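Local coordinates for protein AvrRxo1-ORF1 (Xanthomonas oryzae pv. oryzicola, PDB 4Z8Q) that is a type III effector with a zeta-toxin-like kinase fold, probably phosphorylating a nucleotide-type small molecule, and forms a complex with AvrRxo1-ORF2, at the interface of chains A and B. Residues are numbered along the deposited sequence; one frame, centred on the assembly and turned at random. Chains: chain A, AvrRxo1-ORF1; chain B, AvrRxo1-ORF2.

Both contacts join AvrRxo1-ORF1 to AvrRxo1-ORF2, and the centres of their C-alpha atoms are about 20 Å apart. They share no residue. Contact 1 sets the start of helix 163-176 of chain A against the chain B loop between helices 45-49 and 63-77. In contact 2 the end of helix 84-95 of chain B and the C-terminal tail behind it meet the loop 207-209 of chain A that leads into helix 210-222, with the start of helix 123-141 and the end of helix 322-331. Anchoring two separate stretches of the small partner should fix its orientation on the effector; the assembly holds two copies of each protein.

Contact 1: the interface of chains A and B. Residues chain A 164; chain B 56, 59-60.
The phenol OH of A:Tyr164 donates a hydrogen bond to the carboxylate OD2 of B:Asp56, 3.2 Å away, and so ties the zeta-toxin-family chain to a loop of its partner. The bond is a long one and is not flat: the hydroxyl meets OD2 on the anti side, 33° out of the carboxylate plane, while the ring stands nearly perpendicular to that plane. A:Tyr164 belongs to the first turn of helix 163-176, and its CG sits between the backbone N and the carbonyl carbon (chi1 76°), which turns the ring toward the chain B loop. There B:Leu60 lies over one face, its CB 4.0 Å from the centroid of the A:Tyr164 ring. The leucine fork reaches back along the same ring: CD1 of B:Leu60 is 3.7 Å from CD1 of A:Tyr164, and CD2 of the leucine lies near CE1. On the same side of the ring, but out beyond its CE2 edge, comes the CB methylene of B:Arg59, 3.5 Å from CE2 of A:Tyr164. Beyond that methylene the arginine chain bends at chi2 and chi3 and turns back to its own loop, where NH1 of B:Arg59 gives a hydrogen bond of 2.9 Å to the backbone O of B:Asp56. The same NH1 of B:Arg59 makes a loose salt bridge with OD1 of B:Asp56 at 3.9 Å. This link within the chain B loop probably steadies the acceptor aspartate.

Contact 2: the interface of chains A and B. Residues chain A 123, 207-209, 212, 330; chain B 93, 97.
B:Trp97, next to the C-terminus of AvrRxo1-ORF2, lays one face of its indole on the consecutive prolines A:Pro208 and A:Pro209 of the zeta-toxin-like chain. The packing is tight here. The ring methylene CD of A:Pro209 sits over the five-membered ring of B:Trp97, 3.5 Å from its centroid, and CA of A:Pro208 sits over the six-membered ring of B:Trp97 at 3.7 Å from that centroid, so each half of the indole has its own CH-pi partner. Toward the tip of the indole, the same face meets a polar pair: the backbone O of A:Arg207 lies 3.4 Å from CH2 of B:Trp97, and the hydroxyl OG of A:Ser330 is 3.3 Å from CZ2 of B:Trp97. OG of A:Ser330 donates a short hydrogen bond of 2.5 Å to the backbone O of A:Arg207, nearly along the C=O axis, and this bond couples helix 322-331 to the proline segment under the ring. The tryptophan reaches this bed with CG anti to its carbonyl carbon (chi1 -60°) and the indole turned roughly crosswise to the CA-CB bond (chi2 85°). Also on the proline side of the ring, under its stem, CG2 of A:Val212 props CB of B:Trp97 at 3.6 Å and reaches CD1 as well, the two side chains crossing at about a right angle. Contacts are sparser elsewhere in the patch. Across the opposite face, the methylene CB of A:Ser123 stands over the outer rim, 3.7 Å from CH2 of B:Trp97. Four residues before the tryptophan, near the end of helix 84-95, the methyl CG2 of B:Thr93 touches CG of A:Pro209 at 3.8 Å, the two side chains running antiparallel alongside each other, a lighter touch than the indole makes. By receiving this tail residue between helix 123-141 and the proline segment, the site probably anchors the C-terminus of AvrRxo1-ORF2 on the effector and helps hold the complex together.

Contact 1: the interface of chains A and B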
ATOM      1  N   TYR A 164     -11.159  18.153  16.263  1.00 23.60           N
ATOM      2  CA  TYR A 164     -11.486  19.313  17.076  1.00 27.85           C
ATOM      3  C   TYR A 164     -11.417  20.604  16.262  1.00 25.40           C
ATOM      4  O   TYR A 164     -12.151  21.534  16.537  1.00 24.04           O
ATOM      5  CB  TYR A 164     -10.605  19.397  18.327  1.00 26.49           C
ATOM      6  CG  TYR A 164      -9.193  19.872  18.096  1.00 30.11           C
ATOM      7  CD1 TYR A 164      -8.178  18.970  17.815  1.00 34.99           C
ATOM      8  CD2 TYR A 164      -8.873  21.214  18.179  1.00 32.98           C
ATOM      9  CE1 TYR A 164      -6.891  19.395  17.616  1.00 39.46           C
ATOM     10  CE2 TYR A 164      -7.589  21.649  17.979  1.00 42.17           C
ATOM     11  CZ  TYR A 164      -6.600  20.731  17.701  1.00 41.88           C
ATOM     12  OH  TYR A 164      -5.309  21.149  17.502  1.00 42.77           O
TER
ATOM     13  N   ASP B  56      -3.479  22.629  22.040  1.00 64.62           N
ATOM     14  CA  ASP B  56      -2.946  23.437  20.952  1.00 65.44           C
ATOM     15  C   ASP B  56      -3.033  24.893  21.413  1.00 66.64           C
ATOM     16  O   ASP B  56      -3.668  25.726  20.770  1.00 65.46           O
ATOM     17  CB  ASP B  56      -3.757  23.177  19.676  1.00 62.02           C
ATOM     18  CG  ASP B  56      -3.253  23.963  18.478  1.00 61.77           C
ATOM     19  OD1 ASP B  56      -2.146  24.538  18.555  1.00 65.21           O
ATOM     20  OD2 ASP B  56      -3.968  24.000  17.452  1.00 65.12           O
ATOM     21  N   ARG B  59      -6.704  24.925  22.422  1.00 64.18           N
ATOM     22  CA  ARG B  59      -7.636  24.502  21.378  1.00 60.88           C
ATOM     23  C   ARG B  59      -8.170  23.110  21.661  1.00 60.52           C
ATOM     24  O   ARG B  59      -9.388  22.881  21.675  1.00 53.42           O
ATOM     25  CB  ARG B  59      -6.958  24.489  20.011  1.00 60.70           C
ATOM     26  CG  ARG B  59      -7.239  25.696  19.144  1.00 61.38           C
ATOM     27  CD  ARG B  59      -6.286  26.819  19.468  1.00 63.92           C
ATOM     28  NE  ARG B  59      -5.891  27.545  18.265  1.00 64.57           N
ATOM     29  CZ  ARG B  59      -4.704  28.118  18.099  1.00 67.60           C
ATOM     30  NH1 ARG B  59      -3.792  28.049  19.064  1.00 62.79           N
ATOM     31  NH2 ARG B  59      -4.425  28.760  16.970  1.00 63.21           N
ATOM     32  N   LEU B  60      -7.244  22.175  21.861  1.00 59.08           N
ATOM     33  CA  LEU B  60      -7.610  20.802  22.177  1.00 59.36           C
ATOM     34  C   LEU B  60      -7.748  20.644  23.683  1.00 61.78           C
ATOM     35  O   LEU B  60      -6.763  20.708  24.424  1.00 62.38           O
ATOM     36  CB  LEU B  60      -6.587  19.806  21.622  1.00 55.04           C
ATOM     37  CG  LEU B  60      -7.016  18.349  21.812  1.00 55.62           C
ATOM     38  CD1 LEU B  60      -8.475  18.164  21.414  1.00 53.10           C
ATOM     39  CD2 LEU B  60      -6.128  17.401  21.029  1.00 52.62           C
TER

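Contact 2: the interface of chains A and B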
ATOM      1  N   SER A 123      11.266  31.569  10.939  1.00 31.82           N
ATOM      2  CA  SER A 123       9.839  31.288  11.017  1.00 35.61           C
ATOM      3  C   SER A 123       9.479  30.775  12.398  1.00 30.77           C
ATOM      4  O   SER A 123       8.461  31.163  12.966  1.00 33.40           O
ATOM      5  CB  SER A 123       9.422  30.275   9.947  1.00 33.51           C
ATOM      6  OG  SER A 123       9.202  30.942   8.725  1.00 38.09           O
ATOM      7  N   ARG A 207       8.364  27.003   4.940  1.00 21.65           N
ATOM      8  CA  ARG A 207       9.206  25.870   4.585  1.00 19.99           C
ATOM      9  C   ARG A 207       9.391  24.967   5.814  1.00 20.99           C
ATOM     10  O   ARG A 207      10.447  24.976   6.436  1.00 22.25           O
ATOM     11  CB  ARG A 207      10.558  26.380   4.056  1.00 20.22           C
ATOM     12  CG  ARG A 207      10.464  26.997   2.659  1.00 23.91           C
ATOM     13  CD  ARG A 207      11.630  27.942   2.327  1.00 23.99           C
ATOM     14  NE  ARG A 207      11.641  29.142   3.172  1.00 26.12           N
ATOM     15  CZ  ARG A 207      12.516  29.352   4.154  1.00 29.85           C
ATOM     16  NH1 ARG A 207      13.449  28.442   4.406  1.00 23.86           N
ATOM     17  NH2 ARG A 207      12.466  30.469   4.877  1.00 31.16           N
ATOM     18  N   PRO A 208       8.355  24.182   6.167  1.00 19.34           N
ATOM     19  CA  PRO A 208       8.406  23.328   7.356  1.00 17.52           C
ATOM     20  C   PRO A 208       9.320  22.143   7.143  1.00 17.42           C
ATOM     21  O   PRO A 208       9.576  21.756   5.994  1.00 19.23           O
ATOM     22  CB  PRO A 208       6.969  22.817   7.480  1.00 17.46           C
ATOM     23  CG  PRO A 208       6.449  22.840   6.073  1.00 19.59           C
ATOM     24  CD  PRO A 208       7.041  24.103   5.506  1.00 19.39           C
ATOM     25  N   PRO A 209       9.830  21.574   8.238  1.00 20.98           N
ATOM     26  CA  PRO A 209      10.659  20.378   8.124  1.00 19.04           C
ATOM     27  C   PRO A 209       9.787  19.148   7.962  1.00 18.21           C
ATOM     28  O   PRO A 209       8.548  19.221   8.087  1.00 18.93           O
ATOM     29  CB  PRO A 209      11.381  20.334   9.474  1.00 19.84           C
ATOM     30  CG  PRO A 209      10.400  20.946  10.424  1.00 20.94           C
ATOM     31  CD  PRO A 209       9.742  22.063   9.630  1.00 22.23           C
ATOM     32  N   VAL A 212       6.605  17.858  10.157  1.00 17.98           N
ATOM     33  CA  VAL A 212       5.404  18.679  10.040  1.00 16.31           C
ATOM     34  C   VAL A 212       4.574  18.171   8.859  1.00 18.46           C
ATOM     35  O   VAL A 212       3.351  18.002   8.943  1.00 16.69           O
ATOM     36  CB  VAL A 212       5.776  20.167   9.807  1.00 18.23           C
ATOM     37  CG1 VAL A 212       4.537  21.007   9.439  1.00 18.56           C
ATOM     38  CG2 VAL A 212       6.456  20.734  11.049  1.00 17.61           C
ATOM     39  N   SER A 330      14.485  24.119   5.358  1.00 22.62           N
ATOM     40  CA  SER A 330      13.730  24.838   6.370  1.00 23.51           C
ATOM     41  C   SER A 330      14.594  25.858   7.116  1.00 27.88           C
ATOM     42  O   SER A 330      14.103  26.901   7.554  1.00 24.23           O
ATOM     43  CB  SER A 330      13.169  23.856   7.393  1.00 24.86           C
ATOM     44  OG  SER A 330      12.181  24.499   8.184  1.00 23.47           O
TER
ATOM     45  N   THR B  93       8.779  20.610  17.671  1.00 36.56           N
ATOM     46  CA  THR B  93       8.882  20.914  16.246  1.00 33.60           C
ATOM     47  C   THR B  93       7.500  21.112  15.629  1.00 32.23           C
ATOM     48  O   THR B  93       7.267  22.098  14.929  1.00 33.00           O
ATOM     49  CB  THR B  93       9.652  19.801  15.518  1.00 37.99           C
ATOM     50  OG1 THR B  93      10.957  19.677  16.102  1.00 36.43           O
ATOM     51  CG2 THR B  93       9.792  20.102  14.030  1.00 30.30           C
ATOM     52  N   TRP B  97       5.365  24.984  13.959  1.00 30.09           N
ATOM     53  CA  TRP B  97       4.850  25.182  12.611  1.00 30.46           C
ATOM     54  C   TRP B  97       3.340  25.017  12.565  1.00 32.93           C
ATOM     55  O   TRP B  97       2.715  24.624  13.549  1.00 36.00           O
ATOM     56  CB  TRP B  97       5.520  24.213  11.630  1.00 27.08           C
ATOM     57  CG  TRP B  97       6.987  24.409  11.585  1.00 24.88           C
ATOM     58  CD1 TRP B  97       7.907  23.865  12.431  1.00 24.53           C
ATOM     59  CD2 TRP B  97       7.721  25.245  10.674  1.00 24.07           C
ATOM     60  NE1 TRP B  97       9.170  24.297  12.094  1.00 20.17           N
ATOM     61  CE2 TRP B  97       9.079  25.148  11.024  1.00 21.14           C
ATOM     62  CE3 TRP B  97       7.356  26.056   9.592  1.00 27.60           C
ATOM     63  CZ2 TRP B  97      10.084  25.828  10.327  1.00 26.62           C
ATOM     64  CZ3 TRP B  97       8.346  26.733   8.909  1.00 26.06           C
ATOM     65  CH2 TRP B  97       9.697  26.609   9.272  1.00 30.37           C
TER